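Local coordinates for uncharacterized protein (Bombyx mori, PDB 5AZ0) that is an aldo-keto reductase of the silkworm that probably reduces carbonyl compounds to alcohols with a nicotinamide cofactor, at residues 11-16 and 169-174; 69-74 and 79-84; 131-136 and 193-198. All coordinates share one frame; numbering follows the deposited sequence.

How the contacts relate
All three contacts belong to the (beta/alpha)8 barrel of the aldo-keto reductases. Contact 1 brings the turn between strands 8-10 and 16-18 against the residues that lead into strand 172-175. Contact 3, about 7 Å from contact 1 centre to centre, joins the strands flanking that one, 133-136 and 195-199. Their segments alternate along the chain. Contact 2, strand 68-70 with helix 78-90, falls wholly between the segments of contact 1 and closes before contact 3 opens; it lies, centre to centre, about 19 Å from contact 1 and 15 Å from contact 3, which it meets through Asp70 and Gln197. The three thus run from the hairpin closing the barrel bottom, through the core, to an outer helix.

Contact 1: residues 11-16 and 169-174; sequences LNNGDE and TKAIGV
Lys170 and Ala171 meet Asn13 and Asp15 just after Thr169, whose OG1 donates to Ala171 O at 2.7 Å. Lys170 presents its backbone carbonyl to the turn. Asn13 ND2 comes within 2.9 Å of Lys170 O, but the angle is too poor for a hydrogen bond. That amide is instead organised within its own segment. Its CG lies between the backbone N and the carbonyl carbon (chi1 78°), which lets OD1 accept from Asp15 N at 3.0 Å and close an Asx turn, while ND2 makes a weak bond to Asp15 OD2. The side chain of Asp15 crosses that of Lys170 at about a right angle, OD2 lying 3.8 Å from Lys170 CB. Lys170 NZ leads off, 6.2 Å from Asp15 OD2, too far for a salt bridge, so any attraction between the charges is probably long-range and weak. Next, the methyl of Ala171 lies against the ND2 end of the Asn13 amide, CB to ND2 3.6 Å. From Ile172 onward the chain becomes strand 172-175 and leaves the turn. The turn belongs to the N-terminal hairpin that closes the bottom of aldo-keto reductase barrels; Ala171 also packs on Leu133 of strand 133-136, and Ile172 points outward onto helix 153-165.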
loop_
_atom_site.group_PDB
_atom_site.type_symbol
_atom_site.label_atom_id
_atom_site.label_comp_id
_atom_site.label_asym_id
_atom_site.label_seq_id
_atom_site.Cartn_x
_atom_site.Cartn_y
_atom_site.Cartn_z
ATOM N N LEU A 11 -9.793 12.258 0.218
ATOM C CA LEU A 11 -8.943 12.317 1.414
ATOM C C LEU A 11 -9.315 13.485 2.301
ATOM O O LEU A 11 -9.957 14.434 1.876
ATOM C CB LEU A 11 -7.477 12.477 1.003
ATOM C CG LEU A 11 -6.887 11.327 0.178
ATOM C CD1 LEU A 11 -5.511 11.789 -0.304
ATOM C CD2 LEU A 11 -6.872 10.040 0.964
ATOM N N ASN A 12 -8.854 13.423 3.540
ATOM C CA ASN A 12 -9.125 14.486 4.542
ATOM C C ASN A 12 -8.365 15.744 4.366
ATOM O O ASN A 12 -8.468 16.684 5.182
ATOM C CB ASN A 12 -8.898 13.927 5.951
ATOM C CG ASN A 12 -7.457 13.512 6.211
ATOM O OD1 ASN A 12 -6.563 13.656 5.334
ATOM N ND2 ASN A 12 -7.241 12.895 7.364
ATOM N N ASN A 13 -7.639 15.845 3.253
ATOM C CA ASN A 13 -7.022 17.091 2.862
ATOM C C ASN A 13 -7.562 17.740 1.575
ATOM O O ASN A 13 -6.922 18.657 1.033
ATOM C CB ASN A 13 -5.524 16.839 2.655
ATOM C CG ASN A 13 -5.234 16.165 1.314
ATOM O OD1 ASN A 13 -6.077 15.515 0.717
ATOM N ND2 ASN A 13 -4.018 16.327 0.844
ATOM N N GLY A 14 -8.681 17.270 1.057
ATOM C CA GLY A 14 -9.231 17.873 -0.167
ATOM C C GLY A 14 -8.931 17.134 -1.487
ATOM O O GLY A 14 -9.536 17.452 -2.533
ATOM N N ASP A 15 -8.003 16.184 -1.466
ATOM C CA ASP A 15 -7.540 15.552 -2.691
ATOM C C ASP A 15 -8.242 14.229 -2.846
ATOM O O ASP A 15 -8.665 13.639 -1.915
ATOM C CB ASP A 15 -6.033 15.304 -2.695
ATOM C CG ASP A 15 -5.211 16.571 -2.750
ATOM O OD1 ASP A 15 -5.762 17.612 -3.128
ATOM O OD2 ASP A 15 -4.052 16.554 -2.276
ATOM N N GLU A 16 -8.258 13.758 -4.056
ATOM C CA GLU A 16 -8.761 12.415 -4.414
ATOM C C GLU A 16 -7.691 11.390 -4.504
ATOM O O GLU A 16 -6.601 11.699 -4.958
ATOM C CB GLU A 16 -9.324 12.488 -5.878
ATOM C CG GLU A 16 -10.541 13.335 -5.896
ATOM C CD GLU A 16 -11.345 13.220 -7.171
ATOM O OE1 GLU A 16 -10.771 13.229 -8.276
ATOM O OE2 GLU A 16 -12.531 13.171 -6.990
ATOM N N THR A 169 5.264 17.106 -1.235
ATOM C CA THR A 169 4.210 16.147 -1.329
ATOM C C THR A 169 2.927 16.901 -1.184
ATOM O O THR A 169 2.899 17.981 -0.554
ATOM C CB THR A 169 4.311 15.076 -0.265
ATOM O OG1 THR A 169 3.294 14.098 -0.444
ATOM C CG2 THR A 169 4.235 15.641 1.129
ATOM N N LYS A 170 1.873 16.360 -1.759
ATOM C CA LYS A 170 0.514 16.968 -1.602
ATOM C C LYS A 170 -0.232 16.304 -0.426
ATOM O O LYS A 170 -1.259 16.764 -0.052
ATOM C CB LYS A 170 -0.336 16.759 -2.825
ATOM C CG LYS A 170 0.199 17.361 -4.112
ATOM C CD LYS A 170 0.171 18.880 -4.040
ATOM C CE LYS A 170 -0.311 19.516 -5.376
ATOM N NZ LYS A 170 -0.802 20.927 -5.217
ATOM N N ALA A 171 0.308 15.229 0.140
ATOM C CA ALA A 171 -0.339 14.571 1.263
ATOM C C ALA A 171 0.639 13.727 2.058
ATOM O O ALA A 171 1.605 13.174 1.480
ATOM C CB ALA A 171 -1.537 13.702 0.812
ATOM N N ILE A 172 0.340 13.584 3.362
ATOM C CA ILE A 172 1.134 12.734 4.257
ATOM C C ILE A 172 0.245 11.690 4.890
ATOM O O ILE A 172 -0.942 11.967 5.212
ATOM C CB ILE A 172 1.929 13.586 5.296
ATOM C CG1 ILE A 172 0.978 14.489 6.127
ATOM C CG2 ILE A 172 2.960 14.465 4.610
ATOM C CD1 ILE A 172 1.630 15.300 7.176
ATOM N N GLY A 173 0.817 10.505 5.099
ATOM C CA GLY A 173 0.126 9.383 5.661
ATOM C C GLY A 173 1.100 8.432 6.331
ATOM O O GLY A 173 2.335 8.678 6.350
ATOM N N VAL A 174 0.554 7.301 6.807
ATOM C CA VAL A 174 1.312 6.277 7.498
ATOM C C VAL A 174 1.017 4.937 6.942
ATOM O O VAL A 174 0.087 4.722 6.164
ATOM C CB VAL A 174 1.068 6.314 9.061
ATOM C CG1 VAL A 174 1.482 7.650 9.667
ATOM C CG2 VAL A 174 -0.414 6.019 9.432
#

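Contact 2: residues 69-74 and 79-84; sequences IDTAHF and PEIGQV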
loop_
_atom_site.group_PDB
_atom_site.type_symbol
_atom_site.label_atom_id
_atom_site.label_comp_id
_atom_site.label_asym_id
_atom_site.label_seq_id
_atom_site.Cartn_x
_atom_site.Cartn_y
_atom_site.Cartn_z
ATOM N N ILE A 69 -0.197 4.935 -8.652
ATOM C CA ILE A 69 1.003 4.149 -8.600
ATOM C C ILE A 69 1.612 4.192 -7.185
ATOM O O ILE A 69 1.940 5.242 -6.691
ATOM C CB ILE A 69 2.058 4.726 -9.587
ATOM C CG1 ILE A 69 1.546 4.739 -11.015
ATOM C CG2 ILE A 69 3.337 3.886 -9.540
ATOM C CD1 ILE A 69 2.421 5.625 -11.909
ATOM N N ASP A 70 1.827 3.031 -6.583
ATOM C CA ASP A 70 2.300 2.934 -5.208
ATOM C C ASP A 70 3.692 2.459 -5.248
ATOM O O ASP A 70 3.960 1.362 -5.795
ATOM C CB ASP A 70 1.433 1.925 -4.412
ATOM C CG ASP A 70 1.830 1.845 -2.943
ATOM O OD1 ASP A 70 1.400 2.757 -2.185
ATOM O OD2 ASP A 70 2.580 0.862 -2.573
ATOM N N THR A 71 4.623 3.270 -4.767
ATOM C CA THR A 71 5.944 2.769 -4.674
ATOM C C THR A 71 6.587 3.186 -3.362
ATOM O O THR A 71 5.920 3.720 -2.505
ATOM C CB THR A 71 6.814 3.172 -5.925
ATOM O OG1 THR A 71 7.964 2.318 -5.962
ATOM C CG2 THR A 71 7.258 4.597 -5.891
ATOM N N ALA A 72 7.886 2.939 -3.236
ATOM C CA ALA A 72 8.623 3.219 -1.993
ATOM C C ALA A 72 10.143 3.268 -2.243
ATOM O O ALA A 72 10.581 2.601 -3.097
ATOM C CB ALA A 72 8.310 2.161 -0.926
ATOM N N HIS A 73 10.906 4.014 -1.448
ATOM C CA HIS A 73 12.330 3.888 -1.450
ATOM C C HIS A 73 12.778 2.435 -1.362
ATOM O O HIS A 73 13.549 1.930 -2.229
ATOM C CB HIS A 73 12.920 4.712 -0.332
ATOM C CG HIS A 73 14.406 4.614 -0.240
ATOM N ND1 HIS A 73 15.110 4.942 0.900
ATOM C CD2 HIS A 73 15.331 4.196 -1.153
ATOM C CE1 HIS A 73 16.405 4.753 0.683
ATOM N NE2 HIS A 73 16.559 4.287 -0.559
ATOM N N PHE A 74 12.208 1.720 -0.391
ATOM C CA PHE A 74 12.538 0.305 -0.212
ATOM C C PHE A 74 12.323 -0.615 -1.403
ATOM O O PHE A 74 12.863 -1.682 -1.413
ATOM C CB PHE A 74 11.765 -0.250 0.997
ATOM C CG PHE A 74 12.186 -1.629 1.418
ATOM C CD1 PHE A 74 13.415 -1.821 2.026
ATOM C CD2 PHE A 74 11.327 -2.737 1.249
ATOM C CE1 PHE A 74 13.826 -3.115 2.433
ATOM C CE2 PHE A 74 11.721 -4.029 1.661
ATOM C CZ PHE A 74 12.978 -4.216 2.244
ATOM N N PRO A 79 13.659 4.768 -9.770
ATOM C CA PRO A 79 14.212 5.359 -11.051
ATOM C C PRO A 79 13.491 4.809 -12.263
ATOM O O PRO A 79 13.000 5.552 -13.102
ATOM C CB PRO A 79 15.713 4.985 -10.978
ATOM C CG PRO A 79 15.956 4.804 -9.498
ATOM C CD PRO A 79 14.729 4.096 -9.015
ATOM N N GLU A 80 13.256 3.508 -12.281
ATOM C CA GLU A 80 12.575 2.909 -13.432
ATOM C C GLU A 80 11.107 3.321 -13.529
ATOM O O GLU A 80 10.562 3.497 -14.635
ATOM C CB GLU A 80 12.665 1.387 -13.382
ATOM C CG GLU A 80 14.074 0.796 -13.500
ATOM C CD GLU A 80 14.819 0.595 -12.156
ATOM O OE1 GLU A 80 14.690 1.372 -11.163
ATOM O OE2 GLU A 80 15.589 -0.363 -12.088
ATOM N N ILE A 81 10.418 3.451 -12.377
ATOM C CA ILE A 81 9.014 3.882 -12.420
ATOM C C ILE A 81 9.006 5.319 -12.962
ATOM O O ILE A 81 8.124 5.723 -13.691
ATOM C CB ILE A 81 8.327 3.865 -10.990
ATOM C CG1 ILE A 81 8.315 2.468 -10.370
ATOM C CG2 ILE A 81 6.954 4.519 -11.038
ATOM C CD1 ILE A 81 7.581 1.423 -11.187
ATOM N N GLY A 82 9.928 6.143 -12.525
ATOM C CA GLY A 82 9.908 7.531 -13.026
ATOM C C GLY A 82 10.135 7.698 -14.520
ATOM O O GLY A 82 9.589 8.620 -15.132
ATOM N N GLN A 83 10.987 6.838 -15.074
ATOM C CA GLN A 83 11.200 6.760 -16.549
ATOM C C GLN A 83 9.880 6.395 -17.248
ATOM O O GLN A 83 9.451 7.073 -18.167
ATOM C CB GLN A 83 12.268 5.726 -16.831
ATOM C CG GLN A 83 13.036 5.814 -18.143
ATOM C CD GLN A 83 14.345 5.032 -17.994
ATOM O OE1 GLN A 83 15.236 5.420 -17.213
ATOM N NE2 GLN A 83 14.438 3.883 -18.671
ATOM N N VAL A 84 9.168 5.380 -16.741
ATOM C CA VAL A 84 7.892 4.982 -17.340
ATOM C C VAL A 84 6.919 6.129 -17.287
ATOM O O VAL A 84 6.282 6.425 -18.303
ATOM C CB VAL A 84 7.280 3.705 -16.712
ATOM C CG1 VAL A 84 5.899 3.395 -17.247
ATOM C CG2 VAL A 84 8.193 2.490 -16.914
#
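Ile69 and Ile81 share one setting of the first torsion, with CG1 beside the backbone N (chi1 -59° and -61°) and CG2 opposite that N, and it is these two CG2 methyls that meet, at 4.0 Å. The contact lies at the start of a beta-alpha-beta unit of the (beta/alpha)8 barrel, strand 68-70 followed by helix 78-90 and strand 100-105, and it packs the helix against the outside of the strand from which it follows. The two isoleucine side chains slide past each other in opposite directions. Ile81 bends again at its second torsion (chi2 -60°), whereas Ile69 is extended there. The side chain of Ile69 also touches Val85, one turn further along the helix, and Ile81 touches Leu58, so that Ile81 packs between strand 68-70 and helix 51-64.

Beyond the end of the strand, Thr71 points to the same side as Ile69. Its hydroxyl is hydrogen-bonded to that of Thr24, which helps to set its rotation and links it to the residue just after strand 22-23. Asp70, between these two residues, faces the other way, into the barrel, where OD2 makes a salt bridge to Lys104. The alternation thus separates Ile69 and Thr71, under the helix, from Asp70, which faces the barrel interior. The nearest approach of Thr71 to the helix segment is OG1 to Ile81 CG1, 4.4 Å.

Contact 3: residues 131-136 and 193-198; sequences VNLVLM and PAVNQI
Gln197 lies across the end of Leu135, and the two side chains cross at about a right angle. Starting from the backbone, Gln197 CB is 3.9 Å from Leu135 CD1. CG points away from the backbone N (chi1 -179°) and the chain stays extended, which carries the amide past the same methyl: CD is 4.1 Å from CD1, and NE2 closes to 3.7 Å. At the tip both amide atoms are engaged beyond the leucine, OE1 accepting from Lys104 NZ and NE2 bonding to Asp70 OD1.

The other branch of Leu135 turns to Val195. CD2 presses on Val195 CG2 at 3.5 Å, tighter than an ordinary methyl contact, the side chains again crossing steeply. Leu133 comes to the same valine tip to tip, its CD2 lying 3.9 Å from CG2, so one valine methyl receives both leucines.

Strands 133-136 and 195-199 are not adjacent in the parallel sheet: strand 172-175 runs between them. Their short segments pass 8.4 Å apart at closest and are inclined at 60°, a consequence of the twist and curvature of the barrel wall, which turns their inward side chains together. The intervening strand has Gly173 here, and Leu135 CD2 lies 3.5 Å from Gly173 CA. Val221 of strand 219-223 touches both Val195 and Gln197 and extends the core.

Chemically, the contact grades from purely apolar at Leu133 and Val195 to polar at Gln197. A bound acetate, probably from the crystallisation liquor, lies about 4 Å from the Gln197 side chain; by position this residue is consistent with the glutamine that meets the nicotinamide amide in related aldo-keto reductases, and the methyl packing and both bonds should hold its amide in one orientation.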
loop_
_atom_site.group_PDB
_atom_site.type_symbol
_atom_site.label_atom_id
_atom_site.label_comp_id
_atom_site.label_asym_id
_atom_site.label_seq_id
_atom_site.Cartn_x
_atom_site.Cartn_y
_atom_site.Cartn_z
ATOM N N VAL A 131 5.429 14.324 -4.897
ATOM C CA VAL A 131 4.549 13.174 -4.920
ATOM C C VAL A 131 3.167 13.630 -4.483
ATOM O O VAL A 131 3.018 14.705 -3.900
ATOM C CB VAL A 131 5.005 11.994 -4.019
ATOM C CG1 VAL A 131 6.152 11.180 -4.691
ATOM C CG2 VAL A 131 5.394 12.431 -2.608
ATOM N N ASN A 132 2.181 12.793 -4.765
ATOM C CA ASN A 132 0.817 13.020 -4.280
ATOM C C ASN A 132 0.661 12.571 -2.829
ATOM O O ASN A 132 -0.164 13.142 -2.115
ATOM C CB ASN A 132 -0.214 12.306 -5.113
ATOM C CG ASN A 132 -0.169 12.794 -6.562
ATOM O OD1 ASN A 132 0.723 12.367 -7.332
ATOM N ND2 ASN A 132 -1.087 13.726 -6.913
ATOM N N LEU A 133 1.439 11.566 -2.430
ATOM C CA LEU A 133 1.335 11.056 -1.085
ATOM C C LEU A 133 2.707 10.505 -0.639
ATOM O O LEU A 133 3.357 9.801 -1.406
ATOM C CB LEU A 133 0.236 9.972 -1.043
ATOM C CG LEU A 133 0.111 9.216 0.288
ATOM C CD1 LEU A 133 -0.362 10.162 1.410
ATOM C CD2 LEU A 133 -0.913 8.102 0.073
ATOM N N VAL A 134 3.132 10.813 0.590
ATOM C CA VAL A 134 4.282 10.116 1.158
ATOM C C VAL A 134 3.892 9.508 2.510
ATOM O O VAL A 134 3.251 10.184 3.321
ATOM C CB VAL A 134 5.491 11.052 1.219
ATOM C CG1 VAL A 134 5.303 12.207 2.183
ATOM C CG2 VAL A 134 6.760 10.286 1.599
ATOM N N LEU A 135 4.304 8.279 2.733
ATOM C CA LEU A 135 4.052 7.528 3.963
ATOM C C LEU A 135 5.286 7.227 4.803
ATOM O O LEU A 135 6.390 7.001 4.293
ATOM C CB LEU A 135 3.408 6.187 3.635
ATOM C CG LEU A 135 2.254 6.198 2.654
ATOM C CD1 LEU A 135 1.770 4.778 2.315
ATOM C CD2 LEU A 135 1.101 7.034 3.189
ATOM N N MET A 136 5.049 7.185 6.101
ATOM C CA MET A 136 5.898 6.507 7.041
ATOM C C MET A 136 5.728 5.036 6.889
ATOM O O MET A 136 4.658 4.450 7.166
ATOM C CB MET A 136 5.642 7.026 8.450
ATOM C CG MET A 136 6.783 6.641 9.436
ATOM S SD MET A 136 6.415 7.019 11.165
ATOM C CE MET A 136 5.660 8.658 11.128
ATOM N N PRO A 193 -2.800 12.291 9.344
ATOM C CA PRO A 193 -2.515 11.459 8.217
ATOM C C PRO A 193 -3.733 11.348 7.325
ATOM O O PRO A 193 -4.889 11.292 7.829
ATOM C CB PRO A 193 -2.240 10.118 8.829
ATOM C CG PRO A 193 -3.024 10.130 10.153
ATOM C CD PRO A 193 -2.847 11.537 10.610
ATOM N N ALA A 194 -3.470 11.267 6.018
ATOM C CA ALA A 194 -4.481 11.099 5.030
ATOM C C ALA A 194 -4.863 9.654 4.883
ATOM O O ALA A 194 -6.001 9.353 4.535
ATOM C CB ALA A 194 -3.976 11.648 3.696
ATOM N N VAL A 195 -3.885 8.757 4.996
ATOM C CA VAL A 195 -4.169 7.382 4.873
ATOM C C VAL A 195 -3.418 6.602 5.945
ATOM O O VAL A 195 -2.431 7.072 6.483
ATOM C CB VAL A 195 -3.789 6.777 3.460
ATOM C CG1 VAL A 195 -4.289 7.603 2.278
ATOM C CG2 VAL A 195 -2.341 6.520 3.335
ATOM N N ASN A 196 -3.848 5.366 6.141
ATOM C CA ASN A 196 -3.097 4.321 6.846
ATOM C C ASN A 196 -3.117 3.202 5.922
ATOM O O ASN A 196 -4.205 2.660 5.572
ATOM C CB ASN A 196 -3.760 3.921 8.182
ATOM C CG ASN A 196 -2.913 2.948 9.020
ATOM O OD1 ASN A 196 -1.726 2.776 8.796
ATOM N ND2 ASN A 196 -3.548 2.313 10.001
ATOM N N GLN A 197 -1.935 2.844 5.449
ATOM C CA GLN A 197 -1.768 1.704 4.520
ATOM C C GLN A 197 -1.353 0.485 5.281
ATOM O O GLN A 197 -0.283 0.478 5.896
ATOM C CB GLN A 197 -0.767 1.999 3.366
ATOM C CG GLN A 197 -0.636 0.838 2.423
ATOM C CD GLN A 197 0.279 1.086 1.189
ATOM O OE1 GLN A 197 1.097 0.268 0.888
ATOM N NE2 GLN A 197 0.046 2.148 0.446
ATOM N N ILE A 198 -2.172 -0.575 5.162
ATOM C CA ILE A 198 -2.029 -1.775 5.980
ATOM C C ILE A 198 -2.429 -2.993 5.201
ATOM O O ILE A 198 -3.084 -2.903 4.174
ATOM C CB ILE A 198 -2.965 -1.739 7.225
ATOM C CG1 ILE A 198 -4.402 -1.368 6.810
ATOM C CG2 ILE A 198 -2.429 -0.794 8.242
ATOM C CD1 ILE A 198 -5.417 -1.393 7.901
#